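Packaging protein UL32 (Human herpesvirus 8 type M, PDB 6XF9) forms a pentameric ring required for herpesviral genome packaging, and probably helps bring newly made capsids to nuclear replication compartments. Local coordinates at residues D[3-8]-D[96-101]; D[422-427]-D[439-444]. All coordinates share one frame; numbering follows the deposited sequence.

How the interactions relate
Both contacts are buried, yet they lie 34 Å apart centre to centre, on opposite sides of the chain's centre, and share no helix. Interaction 1 ties the N-terminal segment 3-8, mostly loop, to helix 89-106 through one charged side chain and a backbone N-H, with little apolar overlap. Interaction 2 joins two helices close in sequence, 416-430 and 435-451, through apolar side-chain contacts, with no hydrogen bond across. Side chain to side chain, interaction 1 lies within about 12 Å of both the His130 and the Cys299/Cys373 zinc sites, and interaction 2 is near the latter; neither supplies a ligand. Another subunit of the pentamer reaches interaction 2 but does not touch interaction 1.

Interaction 1: D[3-8]-D[96-101]; sequences VPWQLG and AADLCE
A buried carboxylate-to-backbone hydrogen bond fastens the N-terminal segment, just ahead of helix 7-12, whose N-cap is Gln6, to the side of helix 89-106 in this mainly helical, zinc-binding fold. Asp98 points from the helix toward segment 3-8 and accepts the N-H of Trp5 on OD2 at 2.9 Å. The bond is fairly straight, 164° at the hydrogen, and arrives on the syn side of OD2, somewhat out of the carboxylate plane. With CG of Asp98 anti to its carbonyl carbon (chi1 -54°), the acid group leans across the loop and crosses Pro4 at about a right angle. The same OD2 lies 3.1 Å from Pro4 CB. Trp5 CB points away from the helix, yet ring atom CE3 lies 3.9 Å from Asp98 OD2, obliquely, the ring and carboxylate planes 61° apart; NE1 bonds to the carbonyl of Ala303, and the ring meets Phe386 edge-to-face. Phe81 of helix 71-83 packs on both Pro4 and Trp5, while Leu78 of that helix and Thr9 of helix 7-12 touch Asp98, so the acid sits in a largely enclosed place that probably strengthens its bond to the amide. Next in the chain, the side chain of Gln6 folds back along the loop, and NE2 donates to Val3 O at 3.1 Å.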
ATOM      1  N   VAL D   3     -14.774  -2.713 -57.030  1.00 56.57           N
ATOM      2  CA  VAL D   3     -15.566  -2.793 -55.804  1.00 55.41           C
ATOM      3  C   VAL D   3     -15.013  -3.902 -54.917  1.00 55.34           C
ATOM      4  O   VAL D   3     -14.867  -5.041 -55.380  1.00 56.31           O
ATOM      5  CB  VAL D   3     -17.045  -3.057 -56.131  1.00 55.78           C
ATOM      6  CG1 VAL D   3     -17.776  -3.543 -54.909  1.00 55.35           C
ATOM      7  CG2 VAL D   3     -17.702  -1.809 -56.637  1.00 56.23           C
ATOM      8  N   PRO D   4     -14.701  -3.616 -53.651  1.00 52.51           N
ATOM      9  CA  PRO D   4     -14.169  -4.643 -52.746  1.00 52.48           C
ATOM     10  C   PRO D   4     -15.247  -5.593 -52.235  1.00 52.94           C
ATOM     11  O   PRO D   4     -16.443  -5.404 -52.462  1.00 53.09           O
ATOM     12  CB  PRO D   4     -13.578  -3.814 -51.603  1.00 51.43           C
ATOM     13  CG  PRO D   4     -13.228  -2.501 -52.239  1.00 51.10           C
ATOM     14  CD  PRO D   4     -14.369  -2.258 -53.183  1.00 51.67           C
ATOM     15  N   TRP D   5     -14.791  -6.612 -51.498  1.00 47.73           N
ATOM     16  CA  TRP D   5     -15.671  -7.603 -50.869  1.00 48.45           C
ATOM     17  C   TRP D   5     -16.451  -8.410 -51.891  1.00 49.63           C
ATOM     18  O   TRP D   5     -17.649  -8.651 -51.742  1.00 50.22           O
ATOM     19  CB  TRP D   5     -16.635  -6.947 -49.877  1.00 47.80           C
ATOM     20  CG  TRP D   5     -16.299  -7.289 -48.476  1.00 47.65           C
ATOM     21  CD1 TRP D   5     -16.981  -8.141 -47.659  1.00 48.55           C
ATOM     22  CD2 TRP D   5     -15.186  -6.799 -47.717  1.00 46.68           C
ATOM     23  NE1 TRP D   5     -16.357  -8.221 -46.441  1.00 48.35           N
ATOM     24  CE2 TRP D   5     -15.254  -7.406 -46.445  1.00 47.02           C
ATOM     25  CE3 TRP D   5     -14.139  -5.902 -47.990  1.00 45.72           C
ATOM     26  CZ2 TRP D   5     -14.313  -7.151 -45.435  1.00 46.15           C
ATOM     27  CZ3 TRP D   5     -13.197  -5.650 -46.991  1.00 44.95           C
ATOM     28  CH2 TRP D   5     -13.297  -6.273 -45.724  1.00 45.08           C
ATOM     29  N   GLN D   6     -15.766  -8.871 -52.922  1.00 60.90           N
ATOM     30  CA  GLN D   6     -16.435  -9.633 -53.966  1.00 61.94           C
ATOM     31  C   GLN D   6     -15.908 -11.046 -53.991  1.00 63.59           C
ATOM     32  O   GLN D   6     -14.714 -11.262 -54.227  1.00 64.06           O
ATOM     33  CB  GLN D   6     -16.275  -8.985 -55.334  1.00 61.78           C
ATOM     34  CG  GLN D   6     -16.936  -7.650 -55.361  1.00 60.69           C
ATOM     35  CD  GLN D   6     -17.460  -7.284 -56.715  1.00 61.19           C
ATOM     36  OE1 GLN D   6     -18.588  -7.673 -57.070  1.00 61.72           O
ATOM     37  NE2 GLN D   6     -16.679  -6.510 -57.475  1.00 61.23           N
ATOM     38  N   LEU D   7     -16.806 -12.003 -53.767  1.00 53.91           N
ATOM     39  CA  LEU D   7     -16.411 -13.402 -53.826  1.00 55.89           C
ATOM     40  C   LEU D   7     -15.592 -13.699 -55.081  1.00 56.72           C
ATOM     41  O   LEU D   7     -14.522 -14.327 -55.002  1.00 57.85           O
ATOM     42  CB  LEU D   7     -17.667 -14.259 -53.764  1.00 56.71           C
ATOM     43  CG  LEU D   7     -17.546 -15.768 -53.739  1.00 58.85           C
ATOM     44  CD1 LEU D   7     -16.389 -16.212 -52.867  1.00 59.99           C
ATOM     45  CD2 LEU D   7     -18.879 -16.320 -53.214  1.00 59.37           C
ATOM     46  N   GLY D   8     -16.015 -13.153 -56.227  1.00 55.27           N
ATOM     47  CA  GLY D   8     -15.264 -13.348 -57.456  1.00 55.85           C
ATOM     48  C   GLY D   8     -13.815 -12.908 -57.349  1.00 55.87           C
ATOM     49  O   GLY D   8     -12.921 -13.559 -57.894  1.00 57.19           O
ATOM     50  N   ALA D  96      -6.956  -9.132 -48.468  1.00 56.18           N
ATOM     51  CA  ALA D  96      -5.890  -9.760 -49.242  1.00 58.06           C
ATOM     52  C   ALA D  96      -6.281  -9.864 -50.706  1.00 58.80           C
ATOM     53  O   ALA D  96      -5.561  -9.382 -51.588  1.00 58.93           O
ATOM     54  CB  ALA D  96      -5.582 -11.152 -48.698  1.00 60.51           C
ATOM     55  N   ALA D  97      -7.452 -10.453 -50.972  1.00 59.43           N
ATOM     56  CA  ALA D  97      -7.923 -10.622 -52.343  1.00 59.97           C
ATOM     57  C   ALA D  97      -8.009  -9.285 -53.064  1.00 58.41           C
ATOM     58  O   ALA D  97      -7.470  -9.126 -54.165  1.00 59.11           O
ATOM     59  CB  ALA D  97      -9.285 -11.321 -52.341  1.00 60.47           C
ATOM     60  N   ASP D  98      -8.639  -8.292 -52.437  1.00 71.88           N
ATOM     61  CA  ASP D  98      -8.817  -7.014 -53.110  1.00 70.58           C
ATOM     62  C   ASP D  98      -7.494  -6.278 -53.277  1.00 70.56           C
ATOM     63  O   ASP D  98      -7.391  -5.405 -54.146  1.00 70.56           O
ATOM     64  CB  ASP D  98      -9.818  -6.132 -52.357  1.00 69.12           C
ATOM     65  CG  ASP D  98     -11.175  -6.824 -52.114  1.00 69.56           C
ATOM     66  OD1 ASP D  98     -11.537  -7.794 -52.836  1.00 70.82           O
ATOM     67  OD2 ASP D  98     -11.916  -6.346 -51.217  1.00 68.60           O
ATOM     68  N   LEU D  99      -6.487  -6.588 -52.454  1.00 63.47           N
ATOM     69  CA  LEU D  99      -5.162  -6.010 -52.668  1.00 63.62           C
ATOM     70  C   LEU D  99      -4.463  -6.662 -53.860  1.00 65.42           C
ATOM     71  O   LEU D  99      -3.748  -5.985 -54.603  1.00 65.74           O
ATOM     72  CB  LEU D  99      -4.311  -6.127 -51.401  1.00 63.31           C
ATOM     73  CG  LEU D  99      -2.985  -5.370 -51.514  1.00 63.55           C
ATOM     74  CD1 LEU D  99      -3.249  -3.903 -51.522  1.00 62.17           C
ATOM     75  CD2 LEU D  99      -2.036  -5.718 -50.392  1.00 63.86           C
ATOM     76  N   CYS D 100      -4.605  -7.981 -54.031  1.00 80.76           N
ATOM     77  CA  CYS D 100      -4.209  -8.609 -55.289  1.00 82.56           C
ATOM     78  C   CYS D 100      -4.829  -7.906 -56.488  1.00 82.16           C
ATOM     79  O   CYS D 100      -4.130  -7.429 -57.390  1.00 82.81           O
ATOM     80  CB  CYS D 100      -4.624 -10.077 -55.320  1.00 84.18           C
ATOM     81  SG  CYS D 100      -3.407 -11.204 -54.772  1.00 86.60           S
ATOM     82  N   GLU D 101      -6.156  -7.832 -56.500  1.00 63.35           N
ATOM     83  CA  GLU D 101      -6.854  -7.281 -57.647  1.00 63.17           C
ATOM     84  C   GLU D 101      -6.351  -5.881 -57.959  1.00 62.70           C
ATOM     85  O   GLU D 101      -6.059  -5.568 -59.115  1.00 64.07           O
ATOM     86  CB  GLU D 101      -8.348  -7.291 -57.357  1.00 62.29           C
ATOM     87  CG  GLU D 101      -9.234  -6.702 -58.407  1.00 62.51           C
ATOM     88  CD  GLU D 101      -9.382  -7.560 -59.631  1.00 64.48           C
ATOM     89  OE1 GLU D 101      -8.894  -8.711 -59.655  1.00 65.58           O
ATOM     90  OE2 GLU D 101     -10.039  -7.075 -60.573  1.00 65.67           O
TER

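Interaction 2: D[422-427]-D[439-444]; sequences VFLFKG and LDIIRE
The ring of Phe425 meets helix 435-451 at its edge: CG1 of Ile442 lies near the ring plane, 4.3 Å from CD1. Around the ring, Pro459 and Ser463 of helix 459-465 supply further contacts, and Pro459 also packs on Ile442, bringing this C-terminal helix alongside the pair. With CG of Phe425 anti to the backbone N (chi1 177°), the end of the side chain comes nearer to the partner helix than the direction of its CB bond would suggest. Beside this aromatic contact, Ile441 points toward helix 416-430. Its methyl CG2 comes within 3.9 Å of Leu424 CB and 4.0 Å of Phe425 N, thus resting between two successive residues of the opposing helix. Its other branch helps as well: CG1 stands anti to the carbonyl carbon (chi1 -64°) and carries CD1 to 3.9 Å from the same Leu424 CB, so both methyls of Ile441 bear side by side on the same face of that methylene. The two helices form a helical hairpin joined by a short connection, their local axes 9.7 Å apart at closest approach and running at 140° to each other, well off antiparallel. Phe158 of helix 145-164 covers both Leu424 and Ile441, and Leu428 of helix 416-430 extends the apolar line to Ile441 and Ile442. Ile442 also touches Thr175 of a second subunit, placing this hairpin beside a pentamer interface. No hydrogen bond or charge pair crosses between the two segments; they are held by dispersion and by burial of hydrocarbon, so their match rests on the shapes of branched and aromatic side chains.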
ATOM      1  N   VAL D 422      -9.592  -3.230 -25.818  1.00 41.51           N
ATOM      2  CA  VAL D 422     -10.132  -4.510 -26.259  1.00 41.53           C
ATOM      3  C   VAL D 422      -9.001  -5.477 -26.589  1.00 42.83           C
ATOM      4  O   VAL D 422      -9.069  -6.669 -26.255  1.00 43.37           O
ATOM      5  CB  VAL D 422     -11.075  -4.291 -27.453  1.00 41.19           C
ATOM      6  CG1 VAL D 422     -11.416  -5.608 -28.116  1.00 41.77           C
ATOM      7  CG2 VAL D 422     -12.324  -3.561 -26.983  1.00 40.34           C
ATOM      8  N   PHE D 423      -7.930  -4.983 -27.225  1.00 42.66           N
ATOM      9  CA  PHE D 423      -6.795  -5.850 -27.551  1.00 44.05           C
ATOM     10  C   PHE D 423      -5.986  -6.234 -26.324  1.00 44.28           C
ATOM     11  O   PHE D 423      -5.400  -7.322 -26.285  1.00 45.27           O
ATOM     12  CB  PHE D 423      -5.902  -5.176 -28.581  1.00 45.37           C
ATOM     13  CG  PHE D 423      -6.368  -5.401 -29.963  1.00 45.70           C
ATOM     14  CD1 PHE D 423      -6.202  -6.634 -30.551  1.00 46.79           C
ATOM     15  CD2 PHE D 423      -7.052  -4.426 -30.643  1.00 44.99           C
ATOM     16  CE1 PHE D 423      -6.671  -6.881 -31.814  1.00 47.21           C
ATOM     17  CE2 PHE D 423      -7.531  -4.674 -31.914  1.00 45.22           C
ATOM     18  CZ  PHE D 423      -7.335  -5.903 -32.496  1.00 46.20           C
ATOM     19  N   LEU D 424      -5.876  -5.334 -25.355  1.00 40.78           N
ATOM     20  CA  LEU D 424      -5.249  -5.692 -24.091  1.00 40.79           C
ATOM     21  C   LEU D 424      -6.009  -6.832 -23.410  1.00 40.31           C
ATOM     22  O   LEU D 424      -5.412  -7.844 -23.021  1.00 40.99           O
ATOM     23  CB  LEU D 424      -5.162  -4.443 -23.210  1.00 40.25           C
ATOM     24  CG  LEU D 424      -3.840  -3.660 -23.381  1.00 41.49           C
ATOM     25  CD1 LEU D 424      -3.434  -3.422 -24.826  1.00 42.60           C
ATOM     26  CD2 LEU D 424      -3.912  -2.327 -22.667  1.00 41.11           C
ATOM     27  N   PHE D 425      -7.344  -6.731 -23.346  1.00 42.78           N
ATOM     28  CA  PHE D 425      -8.159  -7.765 -22.705  1.00 42.31           C
ATOM     29  C   PHE D 425      -8.051  -9.104 -23.432  1.00 43.37           C
ATOM     30  O   PHE D 425      -7.782 -10.137 -22.813  1.00 44.03           O
ATOM     31  CB  PHE D 425      -9.610  -7.300 -22.636  1.00 41.45           C
ATOM     32  CG  PHE D 425     -10.553  -8.323 -22.065  1.00 41.53           C
ATOM     33  CD1 PHE D 425     -10.727  -8.444 -20.699  1.00 41.34           C
ATOM     34  CD2 PHE D 425     -11.294  -9.136 -22.898  1.00 42.01           C
ATOM     35  CE1 PHE D 425     -11.607  -9.373 -20.175  1.00 41.58           C
ATOM     36  CE2 PHE D 425     -12.179 -10.062 -22.389  1.00 42.37           C
ATOM     37  CZ  PHE D 425     -12.335 -10.182 -21.020  1.00 42.18           C
ATOM     38  N   LYS D 426      -8.242  -9.119 -24.750  1.00 43.57           N
ATOM     39  CA  LYS D 426      -8.036 -10.370 -25.475  1.00 44.77           C
ATOM     40  C   LYS D 426      -6.639 -10.927 -25.217  1.00 45.90           C
ATOM     41  O   LYS D 426      -6.415 -12.141 -25.329  1.00 46.88           O
ATOM     42  CB  LYS D 426      -8.279 -10.166 -26.973  1.00 45.33           C
ATOM     43  CG  LYS D 426      -9.714  -9.802 -27.309  1.00 44.27           C
ATOM     44  CD  LYS D 426     -10.711 -10.722 -26.605  1.00 44.18           C
ATOM     45  CE  LYS D 426     -10.976 -11.948 -27.433  1.00 45.41           C
ATOM     46  NZ  LYS D 426     -11.659 -13.015 -26.670  1.00 45.98           N
ATOM     47  N   GLY D 427      -5.678 -10.048 -24.929  1.00 58.72           N
ATOM     48  CA  GLY D 427      -4.323 -10.500 -24.650  1.00 59.64           C
ATOM     49  C   GLY D 427      -4.187 -11.189 -23.308  1.00 59.30           C
ATOM     50  O   GLY D 427      -3.515 -12.218 -23.195  1.00 60.28           O
ATOM     51  N   LEU D 439      -5.688  -7.368 -13.738  1.00 57.92           N
ATOM     52  CA  LEU D 439      -6.857  -6.803 -13.078  1.00 57.38           C
ATOM     53  C   LEU D 439      -6.931  -5.294 -13.270  1.00 56.87           C
ATOM     54  O   LEU D 439      -8.002  -4.700 -13.111  1.00 56.37           O
ATOM     55  CB  LEU D 439      -6.819  -7.155 -11.584  1.00 57.63           C
ATOM     56  CG  LEU D 439      -6.699  -8.651 -11.254  1.00 58.04           C
ATOM     57  CD1 LEU D 439      -6.661  -8.839  -9.746  1.00 58.21           C
ATOM     58  CD2 LEU D 439      -7.813  -9.454 -11.905  1.00 58.11           C
ATOM     59  N   ASP D 440      -5.812  -4.680 -13.648  1.00 75.27           N
ATOM     60  CA  ASP D 440      -5.783  -3.267 -14.010  1.00 75.05           C
ATOM     61  C   ASP D 440      -6.466  -3.016 -15.349  1.00 74.75           C
ATOM     62  O   ASP D 440      -7.194  -2.029 -15.518  1.00 74.28           O
ATOM     63  CB  ASP D 440      -4.329  -2.807 -14.037  1.00 75.66           C
ATOM     64  CG  ASP D 440      -3.895  -2.216 -12.713  1.00 76.24           C
ATOM     65  OD1 ASP D 440      -4.727  -1.467 -12.132  1.00 76.19           O
ATOM     66  OD2 ASP D 440      -2.766  -2.518 -12.238  1.00 76.69           O
ATOM     67  N   ILE D 441      -6.186  -3.869 -16.330  1.00 48.83           N
ATOM     68  CA  ILE D 441      -6.867  -3.789 -17.614  1.00 48.45           C
ATOM     69  C   ILE D 441      -8.372  -3.955 -17.426  1.00 47.99           C
ATOM     70  O   ILE D 441      -9.176  -3.141 -17.901  1.00 47.78           O
ATOM     71  CB  ILE D 441      -6.287  -4.848 -18.563  1.00 49.06           C
ATOM     72  CG1 ILE D 441      -4.819  -4.532 -18.845  1.00 49.89           C
ATOM     73  CG2 ILE D 441      -7.071  -4.888 -19.830  1.00 49.09           C
ATOM     74  CD1 ILE D 441      -4.066  -5.614 -19.602  1.00 50.74           C
ATOM     75  N   ILE D 442      -8.771  -4.979 -16.674  1.00 46.86           N
ATOM     76  CA  ILE D 442     -10.189  -5.272 -16.477  1.00 46.52           C
ATOM     77  C   ILE D 442     -10.920  -4.088 -15.854  1.00 46.17           C
ATOM     78  O   ILE D 442     -12.059  -3.786 -16.226  1.00 46.29           O
ATOM     79  CB  ILE D 442     -10.349  -6.551 -15.636  1.00 46.82           C
ATOM     80  CG1 ILE D 442     -10.027  -7.763 -16.497  1.00 47.18           C
ATOM     81  CG2 ILE D 442     -11.744  -6.622 -15.065  1.00 46.92           C
ATOM     82  CD1 ILE D 442      -9.902  -9.045 -15.735  1.00 47.89           C
ATOM     83  N   ARG D 443     -10.312  -3.419 -14.872  1.00 60.23           N
ATOM     84  CA  ARG D 443     -11.016  -2.299 -14.241  1.00 60.06           C
ATOM     85  C   ARG D 443     -11.068  -1.083 -15.164  1.00 59.95           C
ATOM     86  O   ARG D 443     -12.078  -0.369 -15.194  1.00 60.03           O
ATOM     87  CB  ARG D 443     -10.439  -2.006 -12.843  1.00 60.35           C
ATOM     88  CG  ARG D 443      -9.485  -0.852 -12.630  1.00 60.63           C
ATOM     89  CD  ARG D 443      -9.219  -0.627 -11.107  1.00 60.86           C
ATOM     90  NE  ARG D 443      -8.777  -1.844 -10.407  1.00 61.30           N
ATOM     91  CZ  ARG D 443      -9.508  -2.514  -9.509  1.00 61.41           C
ATOM     92  NH1 ARG D 443     -10.734  -2.097  -9.190  1.00 61.36           N
ATOM     93  NH2 ARG D 443      -9.018  -3.614  -8.933  1.00 61.53           N
ATOM     94  N   GLU D 444      -9.994  -0.794 -15.902  1.00 53.70           N
ATOM     95  CA  GLU D 444     -10.072   0.320 -16.858  1.00 53.75           C
ATOM     96  C   GLU D 444     -11.028   0.001 -18.008  1.00 53.45           C
ATOM     97  O   GLU D 444     -11.725   0.883 -18.511  1.00 53.52           O
ATOM     98  CB  GLU D 444      -8.683   0.664 -17.395  1.00 54.07           C
ATOM     99  CG  GLU D 444      -8.644   1.865 -18.328  1.00 54.40           C
ATOM    100  CD  GLU D 444      -9.123   3.166 -17.687  1.00 54.82           C
ATOM    101  OE1 GLU D 444      -9.070   3.269 -16.443  1.00 54.98           O
ATOM    102  OE2 GLU D 444      -9.518   4.105 -18.430  1.00 55.10           O
TER